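Local coordinates for protein succinate-semialdehyde dehydrogenase (PDB 4ITA) that oxidises succinic semialdehyde, probably to succinate, as a member of the aldehyde dehydrogenase family that takes NADP(H) as its cofactor, at residues A[73-78]-A[159-164]; A[83-88]-A[133-138]. All coordinates share one frame; numbering follows the deposited sequence.

Contact 1 of 2, residues A[73-78]-A[159-164]; sequences TEMGKT and SNVPQC. With NDP (NADPH dihydro-nicotinamide-adenine-dinucleotide phosphate), chain C.
E74 reaches Q163 and C164 because its CG lies anti to the carbonyl carbon (chi1 -65°) and the chain runs extended from there, carrying CD across to the start of helix 162-175. This is a side chain binding a helix N-terminus in the Rossmann-type cofactor domain: V161 occupies the N-cap position, and the carboxylate comes from the end of helix 64-75. The two oxygens divide the work. OE2 of E74 accepts from Q163 N at 2.9 Å, on its syn side and 24° out of the carboxylate plane. OE1 of E74 accepts from C164 N, also at 2.9 Å, but from above that plane. Two bonds to neighbouring amides restrict rotation of the carboxylate, and a negative charge at a helix N-terminus is probably stabilised by the helix dipole. OE2 has a further partner in T7 OG1, which Q163 NE2 also meets. The E74 carboxylate is packed as well as bonded, with P162 CD 3.2 Å from E74 OE2. Beside it M75 CG touches V161 CG1 at 3.9 Å, an apolar contact between buried side chains. Two waters extend the junction from E74 O, one bridging to N160 O and the other accepting from N160 ND2. At the far end of the loop before the helix, S159 N meets O3X of the NADPH 2'-phosphate at 2.9 Å and S159 OG donates to O1X at 2.7 Å.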
loop_
_atom_site.group_PDB
_atom_site.type_symbol
_atom_site.label_atom_id
_atom_site.label_comp_id
_atom_site.label_asym_id
_atom_site.label_seq_id
_atom_site.Cartn_x
_atom_site.Cartn_y
_atom_site.Cartn_z
ATOM N N THR A 73 11.200 -21.321 25.453
ATOM C CA THR A 73 11.266 -22.738 25.141
ATOM C C THR A 73 11.297 -22.985 23.637
ATOM O O THR A 73 12.066 -23.815 23.151
ATOM C CB THR A 73 10.067 -23.483 25.744
ATOM O OG1 THR A 73 10.114 -23.365 27.169
ATOM C CG2 THR A 73 10.075 -24.956 25.350
ATOM N N GLU A 74 10.459 -22.269 22.893
ATOM C CA GLU A 74 10.353 -22.522 21.460
ATOM C C GLU A 74 11.457 -21.892 20.620
ATOM O O GLU A 74 11.904 -22.494 19.647
ATOM C CB GLU A 74 8.988 -22.088 20.915
ATOM C CG GLU A 74 7.822 -22.895 21.463
ATOM C CD GLU A 74 6.584 -22.792 20.597
ATOM O OE1 GLU A 74 6.085 -21.658 20.399
ATOM O OE2 GLU A 74 6.117 -23.850 20.118
ATOM N N MET A 75 11.887 -20.680 20.968
ATOM C CA MET A 75 12.794 -19.963 20.076
ATOM C C MET A 75 14.035 -19.350 20.726
ATOM O O MET A 75 14.819 -18.689 20.051
ATOM C CB MET A 75 12.031 -18.969 19.192
ATOM C CG MET A 75 11.089 -18.018 19.932
ATOM S SD MET A 75 11.909 -16.747 20.958
ATOM C CE MET A 75 12.874 -15.875 19.699
ATOM N N GLY A 76 14.211 -19.573 22.027
ATOM C CA GLY A 76 15.504 -19.361 22.667
ATOM C C GLY A 76 15.880 -17.972 23.155
ATOM O O GLY A 76 16.978 -17.787 23.683
ATOM N N LYS A 77 15.006 -16.983 22.994
ATOM C CA LYS A 77 15.313 -15.663 23.550
ATOM C C LYS A 77 15.298 -15.736 25.079
ATOM O O LYS A 77 14.642 -16.610 25.651
ATOM C CB LYS A 77 14.342 -14.590 23.038
ATOM C CG LYS A 77 12.985 -14.574 23.721
ATOM C CD LYS A 77 12.041 -13.584 23.043
ATOM C CE LYS A 77 12.399 -12.165 23.401
ATOM N NZ LYS A 77 11.964 -11.195 22.347
ATOM N N THR A 78 16.023 -14.843 25.749
ATOM C CA THR A 78 16.070 -14.917 27.205
ATOM C C THR A 78 14.676 -14.748 27.797
ATOM O O THR A 78 13.834 -14.013 27.259
ATOM C CB THR A 78 16.996 -13.866 27.831
ATOM O OG1 THR A 78 16.475 -12.554 27.580
ATOM C CG2 THR A 78 18.411 -13.986 27.275
ATOM N N SER A 159 6.737 -21.897 11.618
ATOM C CA SER A 159 6.479 -23.303 11.917
ATOM C C SER A 159 7.137 -23.805 13.194
ATOM O O SER A 159 6.778 -24.875 13.697
ATOM C CB SER A 159 6.894 -24.178 10.734
ATOM O OG SER A 159 5.975 -24.057 9.670
ATOM N N ASN A 160 8.094 -23.042 13.711
ATOM C CA ASN A 160 8.792 -23.405 14.937
ATOM C C ASN A 160 8.238 -22.732 16.192
ATOM O O ASN A 160 8.744 -22.953 17.286
ATOM C CB ASN A 160 10.286 -23.107 14.807
ATOM C CG ASN A 160 10.565 -21.639 14.550
ATOM O OD1 ASN A 160 9.824 -20.974 13.828
ATOM N ND2 ASN A 160 11.641 -21.123 15.140
ATOM N N VAL A 161 7.192 -21.923 16.049
ATOM C CA VAL A 161 6.531 -21.374 17.241
ATOM C C VAL A 161 5.027 -21.697 17.342
ATOM O O VAL A 161 4.211 -20.808 17.626
ATOM C CB VAL A 161 6.807 -19.847 17.426
ATOM C CG1 VAL A 161 8.280 -19.604 17.699
ATOM C CG2 VAL A 161 6.353 -19.045 16.211
ATOM N N PRO A 162 4.655 -22.976 17.148
ATOM C CA PRO A 162 3.227 -23.314 17.209
ATOM C C PRO A 162 2.598 -23.046 18.579
ATOM O O PRO A 162 1.446 -22.622 18.631
ATOM C CB PRO A 162 3.208 -24.816 16.873
ATOM C CG PRO A 162 4.548 -25.307 17.275
ATOM C CD PRO A 162 5.484 -24.181 16.958
ATOM N N GLN A 163 3.317 -23.284 19.671
ATOM C CA GLN A 163 2.735 -23.005 20.981
ATOM C C GLN A 163 2.503 -21.515 21.209
ATOM O O GLN A 163 1.502 -21.129 21.812
ATOM C CB GLN A 163 3.570 -23.605 22.111
ATOM C CG GLN A 163 3.643 -25.122 22.071
ATOM C CD GLN A 163 4.351 -25.684 23.283
ATOM O OE1 GLN A 163 3.995 -25.374 24.423
ATOM N NE2 GLN A 163 5.369 -26.504 23.046
ATOM N N CYS A 164 3.409 -20.674 20.721
ATOM C CA CYS A 164 3.187 -19.233 20.792
ATOM C C CYS A 164 1.956 -18.843 19.990
ATOM O O CYS A 164 1.113 -18.080 20.458
ATOM C CB CYS A 164 4.402 -18.452 20.276
ATOM S SG CYS A 164 5.872 -18.545 21.323
HETATM P PA NDP C . 11.219 -16.254 7.013
HETATM O O1A NDP C . 10.875 -15.261 5.940
HETATM O O2A NDP C . 11.938 -17.524 6.654
HETATM O O5B NDP C . 9.869 -16.673 7.761
HETATM C C5B NDP C . 8.919 -15.703 8.221
HETATM C C4B NDP C . 7.492 -16.212 8.032
HETATM O O4B NDP C . 7.232 -16.349 6.632
HETATM C C3B NDP C . 7.257 -17.598 8.622
HETATM O O3B NDP C . 5.889 -17.693 9.040
HETATM C C2B NDP C . 7.482 -18.511 7.432
HETATM O O2B NDP C . 6.817 -19.762 7.539
HETATM C C1B NDP C . 6.825 -17.691 6.357
HETATM N N9A NDP C . 7.275 -17.976 4.986
HETATM C C8A NDP C . 8.517 -18.274 4.555
HETATM N N7A NDP C . 8.520 -18.428 3.210
HETATM C C5A NDP C . 7.270 -18.203 2.776
HETATM C C6A NDP C . 6.566 -18.198 1.484
HETATM N N6A NDP C . 7.240 -18.466 0.348
HETATM N N1A NDP C . 5.249 -17.916 1.493
HETATM C C2A NDP C . 4.572 -17.642 2.616
HETATM N N3A NDP C . 5.142 -17.634 3.829
HETATM C C4A NDP C . 6.458 -17.902 3.952
HETATM O O3 NDP C . 12.024 -15.363 8.109
HETATM P PN NDP C . 13.241 -15.686 9.136
HETATM O O1N NDP C . 14.299 -16.555 8.493
HETATM O O2N NDP C . 12.622 -16.078 10.449
HETATM O O5D NDP C . 13.876 -14.217 9.308
HETATM C C5D NDP C . 13.136 -13.180 9.937
HETATM C C4D NDP C . 13.181 -11.927 9.080
HETATM O O4D NDP C . 12.135 -11.029 9.479
HETATM C C3D NDP C . 14.475 -11.153 9.226
HETATM O O3D NDP C . 14.924 -10.694 7.946
HETATM C C2D NDP C . 14.050 -10.021 10.141
HETATM O O2D NDP C . 14.941 -8.912 10.015
HETATM C C1D NDP C . 12.663 -9.707 9.617
HETATM N N1N NDP C . 11.915 -8.924 10.611
HETATM C C2N NDP C . 11.237 -7.826 10.237
HETATM C C3N NDP C . 10.932 -6.843 11.178
HETATM C C7N NDP C . 10.149 -5.619 10.807
HETATM O O7N NDP C . 9.231 -5.268 11.545
HETATM N N7N NDP C . 10.463 -4.942 9.705
HETATM C C4N NDP C . 11.392 -6.971 12.611
HETATM C C5N NDP C . 11.644 -8.373 12.922
HETATM C C6N NDP C . 11.897 -9.293 11.909
HETATM P P2B NDP C . 7.601 -21.101 7.955
HETATM O O1X NDP C . 6.508 -22.130 7.911
HETATM O O2X NDP C . 8.666 -21.326 6.907
HETATM O O3X NDP C . 8.159 -20.910 9.333
HETATM O O HOH W 1 10.527 -24.616 18.363
HETATM O O HOH W 2 13.063 -22.328 17.221
#

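Contact 2 of 2, residues A[83-88]-A[133-138]. With NDP (NADPH dihydro-nicotinamide-adenine-dinucleotide phosphate), chain C; EDO (1,2-ethanediol), chain R.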
loop_
_atom_site.group_PDB
_atom_site.type_symbol
_atom_site.label_atom_id
_atom_site.label_comp_id
_atom_site.label_asym_id
_atom_site.label_seq_id
_atom_site.Cartn_x
_atom_site.Cartn_y
_atom_site.Cartn_z
ATOM N N ILE A 83 9.680 -11.683 28.834
ATOM C CA ILE A 83 8.780 -10.984 29.737
ATOM C C ILE A 83 8.546 -9.576 29.199
ATOM O O ILE A 83 7.406 -9.126 29.100
ATOM C CB ILE A 83 9.338 -10.951 31.185
ATOM C CG1 ILE A 83 9.196 -12.330 31.832
ATOM C CG2 ILE A 83 8.619 -9.899 32.022
ATOM C CD1 ILE A 83 9.948 -12.477 33.144
ATOM N N ALA A 84 9.620 -8.889 28.814
ATOM C CA ALA A 84 9.480 -7.561 28.230
ATOM C C ALA A 84 8.631 -7.603 26.960
ATOM O O ALA A 84 7.834 -6.694 26.705
ATOM C CB ALA A 84 10.853 -6.932 27.953
ATOM N N GLU A 85 8.786 -8.660 26.163
ATOM C CA GLU A 85 8.006 -8.781 24.935
ATOM C C GLU A 85 6.506 -8.929 25.232
ATOM O O GLU A 85 5.662 -8.336 24.546
ATOM C CB GLU A 85 8.511 -9.931 24.060
ATOM C CG GLU A 85 7.703 -10.035 22.784
ATOM C CD GLU A 85 8.201 -11.067 21.802
ATOM O OE1 GLU A 85 9.344 -11.567 21.924
ATOM O OE2 GLU A 85 7.429 -11.371 20.874
ATOM N N ALA A 86 6.171 -9.717 26.248
ATOM C CA ALA A 86 4.776 -9.863 26.653
ATOM C C ALA A 86 4.222 -8.525 27.150
ATOM O O ALA A 86 3.080 -8.154 26.858
ATOM C CB ALA A 86 4.636 -10.930 27.729
ATOM N N GLU A 87 5.038 -7.780 27.888
ATOM C CA GLU A 87 4.631 -6.468 28.368
ATOM C C GLU A 87 4.386 -5.493 27.220
ATOM O O GLU A 87 3.416 -4.728 27.234
ATOM C CB GLU A 87 5.692 -5.909 29.322
ATOM C CG GLU A 87 5.772 -6.643 30.653
ATOM C CD GLU A 87 6.958 -6.211 31.501
ATOM O OE1 GLU A 87 6.981 -6.561 32.700
ATOM O OE2 GLU A 87 7.864 -5.537 30.969
ATOM N N LYS A 88 5.256 -5.522 26.216
ATOM C CA LYS A 88 5.097 -4.624 25.081
ATOM C C LYS A 88 3.867 -5.004 24.251
ATOM O O LYS A 88 3.193 -4.132 23.689
ATOM C CB LYS A 88 6.362 -4.635 24.229
ATOM C CG LYS A 88 6.500 -3.459 23.287
ATOM C CD LYS A 88 7.830 -3.527 22.568
ATOM C CE LYS A 88 8.011 -2.355 21.632
ATOM N NZ LYS A 88 9.409 -2.308 21.134
ATOM N N ASN A 133 10.960 -14.473 15.537
ATOM C CA ASN A 133 11.887 -13.709 16.384
ATOM C C ASN A 133 11.247 -12.896 17.505
ATOM O O ASN A 133 11.836 -12.749 18.575
ATOM C CB ASN A 133 12.906 -12.897 15.568
ATOM C CG ASN A 133 12.298 -11.717 14.858
ATOM O OD1 ASN A 133 11.128 -11.729 14.468
ATOM N ND2 ASN A 133 13.102 -10.674 14.676
ATOM N N PHE A 134 10.042 -12.387 17.268
ATOM C CA PHE A 134 9.262 -11.742 18.323
ATOM C C PHE A 134 7.876 -12.343 18.216
ATOM O O PHE A 134 6.957 -11.725 17.674
ATOM C CB PHE A 134 9.228 -10.218 18.160
ATOM C CG PHE A 134 10.564 -9.558 18.372
ATOM C CD1 PHE A 134 11.384 -9.255 17.296
ATOM C CD2 PHE A 134 10.999 -9.243 19.648
ATOM C CE1 PHE A 134 12.622 -8.644 17.491
ATOM C CE2 PHE A 134 12.237 -8.630 19.853
ATOM C CZ PHE A 134 13.046 -8.335 18.770
ATOM N N PRO A 135 7.727 -13.577 18.712
ATOM C CA PRO A 135 6.554 -14.388 18.375
ATOM C C PRO A 135 5.247 -13.905 18.998
ATOM O O PRO A 135 4.186 -14.312 18.525
ATOM C CB PRO A 135 6.937 -15.782 18.885
ATOM C CG PRO A 135 7.883 -15.511 20.022
ATOM C CD PRO A 135 8.655 -14.278 19.620
ATOM N N PHE A 136 5.315 -13.067 20.034
ATOM C CA PHE A 136 4.118 -12.422 20.582
ATOM C C PHE A 136 3.976 -10.997 20.058
ATOM O O PHE A 136 2.933 -10.629 19.513
ATOM C CB PHE A 136 4.158 -12.397 22.119
ATOM C CG PHE A 136 3.559 -13.617 22.775
ATOM C CD1 PHE A 136 4.055 -14.886 22.502
ATOM C CD2 PHE A 136 2.523 -13.491 23.690
ATOM C CE1 PHE A 136 3.515 -16.009 23.120
ATOM C CE2 PHE A 136 1.979 -14.607 24.312
ATOM C CZ PHE A 136 2.473 -15.866 24.022
ATOM N N TRP A 137 5.024 -10.195 20.221
ATOM C CA TRP A 137 4.963 -8.778 19.885
ATOM C C TRP A 137 4.562 -8.511 18.440
ATOM O O TRP A 137 3.712 -7.672 18.188
ATOM C CB TRP A 137 6.293 -8.082 20.232
ATOM C CG TRP A 137 6.537 -6.789 19.506
ATOM C CD1 TRP A 137 7.480 -6.556 18.546
ATOM C CD2 TRP A 137 5.829 -5.559 19.681
ATOM N NE1 TRP A 137 7.399 -5.256 18.113
ATOM C CE2 TRP A 137 6.393 -4.621 18.795
ATOM C CE3 TRP A 137 4.774 -5.156 20.508
ATOM C CZ2 TRP A 137 5.934 -3.305 18.707
ATOM C CZ3 TRP A 137 4.318 -3.848 20.418
ATOM C CH2 TRP A 137 4.894 -2.943 19.521
ATOM N N GLN A 138 5.152 -9.214 17.481
ATOM C CA GLN A 138 4.806 -8.914 16.093
ATOM C C GLN A 138 3.357 -9.266 15.789
ATOM O O GLN A 138 2.709 -8.614 14.963
ATOM C CB GLN A 138 5.722 -9.640 15.116
ATOM C CG GLN A 138 7.204 -9.522 15.408
ATOM C CD GLN A 138 7.789 -8.250 14.868
ATOM O OE1 GLN A 138 7.080 -7.450 14.267
ATOM N NE2 GLN A 138 9.089 -8.053 15.057
HETATM P PA NDP C . 11.219 -16.254 7.013
HETATM O O1A NDP C . 10.875 -15.261 5.940
HETATM O O2A NDP C . 11.938 -17.524 6.654
HETATM O O5B NDP C . 9.869 -16.673 7.761
HETATM C C5B NDP C . 8.919 -15.703 8.221
HETATM C C4B NDP C . 7.492 -16.212 8.032
HETATM O O4B NDP C . 7.232 -16.349 6.632
HETATM C C3B NDP C . 7.257 -17.598 8.622
HETATM O O3B NDP C . 5.889 -17.693 9.040
HETATM C C2B NDP C . 7.482 -18.511 7.432
HETATM O O2B NDP C . 6.817 -19.762 7.539
HETATM C C1B NDP C . 6.825 -17.691 6.357
HETATM N N9A NDP C . 7.275 -17.976 4.986
HETATM C C8A NDP C . 8.517 -18.274 4.555
HETATM N N7A NDP C . 8.520 -18.428 3.210
HETATM C C5A NDP C . 7.270 -18.203 2.776
HETATM C C6A NDP C . 6.566 -18.198 1.484
HETATM N N6A NDP C . 7.240 -18.466 0.348
HETATM N N1A NDP C . 5.249 -17.916 1.493
HETATM C C2A NDP C . 4.572 -17.642 2.616
HETATM N N3A NDP C . 5.142 -17.634 3.829
HETATM C C4A NDP C . 6.458 -17.902 3.952
HETATM O O3 NDP C . 12.024 -15.363 8.109
HETATM P PN NDP C . 13.241 -15.686 9.136
HETATM O O1N NDP C . 14.299 -16.555 8.493
HETATM O O2N NDP C . 12.622 -16.078 10.449
HETATM O O5D NDP C . 13.876 -14.217 9.308
HETATM C C5D NDP C . 13.136 -13.180 9.937
HETATM C C4D NDP C . 13.181 -11.927 9.080
HETATM O O4D NDP C . 12.135 -11.029 9.479
HETATM C C3D NDP C . 14.475 -11.153 9.226
HETATM O O3D NDP C . 14.924 -10.694 7.946
HETATM C C2D NDP C . 14.050 -10.021 10.141
HETATM O O2D NDP C . 14.941 -8.912 10.015
HETATM C C1D NDP C . 12.663 -9.707 9.617
HETATM N N1N NDP C . 11.915 -8.924 10.611
HETATM C C2N NDP C . 11.237 -7.826 10.237
HETATM C C3N NDP C . 10.932 -6.843 11.178
HETATM C C7N NDP C . 10.149 -5.619 10.807
HETATM O O7N NDP C . 9.231 -5.268 11.545
HETATM N N7N NDP C . 10.463 -4.942 9.705
HETATM C C4N NDP C . 11.392 -6.971 12.611
HETATM C C5N NDP C . 11.644 -8.373 12.922
HETATM C C6N NDP C . 11.897 -9.293 11.909
HETATM P P2B NDP C . 7.601 -21.101 7.955
HETATM O O1X NDP C . 6.508 -22.130 7.911
HETATM O O2X NDP C . 8.666 -21.326 6.907
HETATM O O3X NDP C . 8.159 -20.910 9.333
HETATM C C1 EDO R . 11.431 -5.245 17.462
HETATM O O1 EDO R . 10.933 -4.068 18.102
HETATM C C2 EDO R . 11.088 -5.187 15.979
HETATM O O2 EDO R . 9.662 -5.214 15.809
#
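K88 lies over one face of the W137 indole, its chain extended throughout with CG anti to the backbone N (chi1 -162°). CB comes within 4.1 Å of W137 CE3, and CG settles 3.6 Å from W137 CZ3. CD passes above the ring system, nearest to CE3 and CD2. CE sits over the six-membered ring, 3.8 Å from its centroid and 16° off the normal, a CH-pi contact. NZ continues past the middle to make an off-centre cation-pi contact 4.7 Å from the same centroid, while its hydrogen bond goes to S421 O. An alanine in place of W137 would remove the indole under these methylenes and would probably open a gap, leaving the K88 chain freer to turn. A second link comes from E85, whose CG packs on W137 CB at 3.5 Å and whose carboxylate plane stands nearly perpendicular to the indole. E85 OE2 accepts from both F136 N and W137 N, although its position is less sure, and E85 OE1 forms a salt bridge with K77 NZ. At the indole edge NE1 donates to O2 of an ethanediol, probably from the crystallisation liquor. N133 ND2, hydrogen-bonded to Q262 O, lies 3.2 Å from C5N of the nicotinamide. Helix 79-103 thus packs against the Asn-Phe-Pro loop familiar in aldehyde dehydrogenases, which borders the nicotinamide and whose asparagine in relatives helps form the oxyanion hole.

Contacts 1 and 2 have centres 11 Å apart and meet directly. K77, from the loop joining helices 64-75 and 79-103, puts NZ 2.7 Å from E85 OE1, a salt bridge; K77 NZ also lies 3.5 Å from F134 CD2. M75 CE packs 3.5 Å from N133 O, and C164 SG lies 3.8 Å from P135 CB, so both segments of contact 1 abut segment 133-138. The two contacts serve two separate parts of one NADPH: S159 in contact 1 hydrogen-bonds the 2'-phosphate on the adenosine ribose, whereas N133 and Q138 in contact 2 border the nicotinamide.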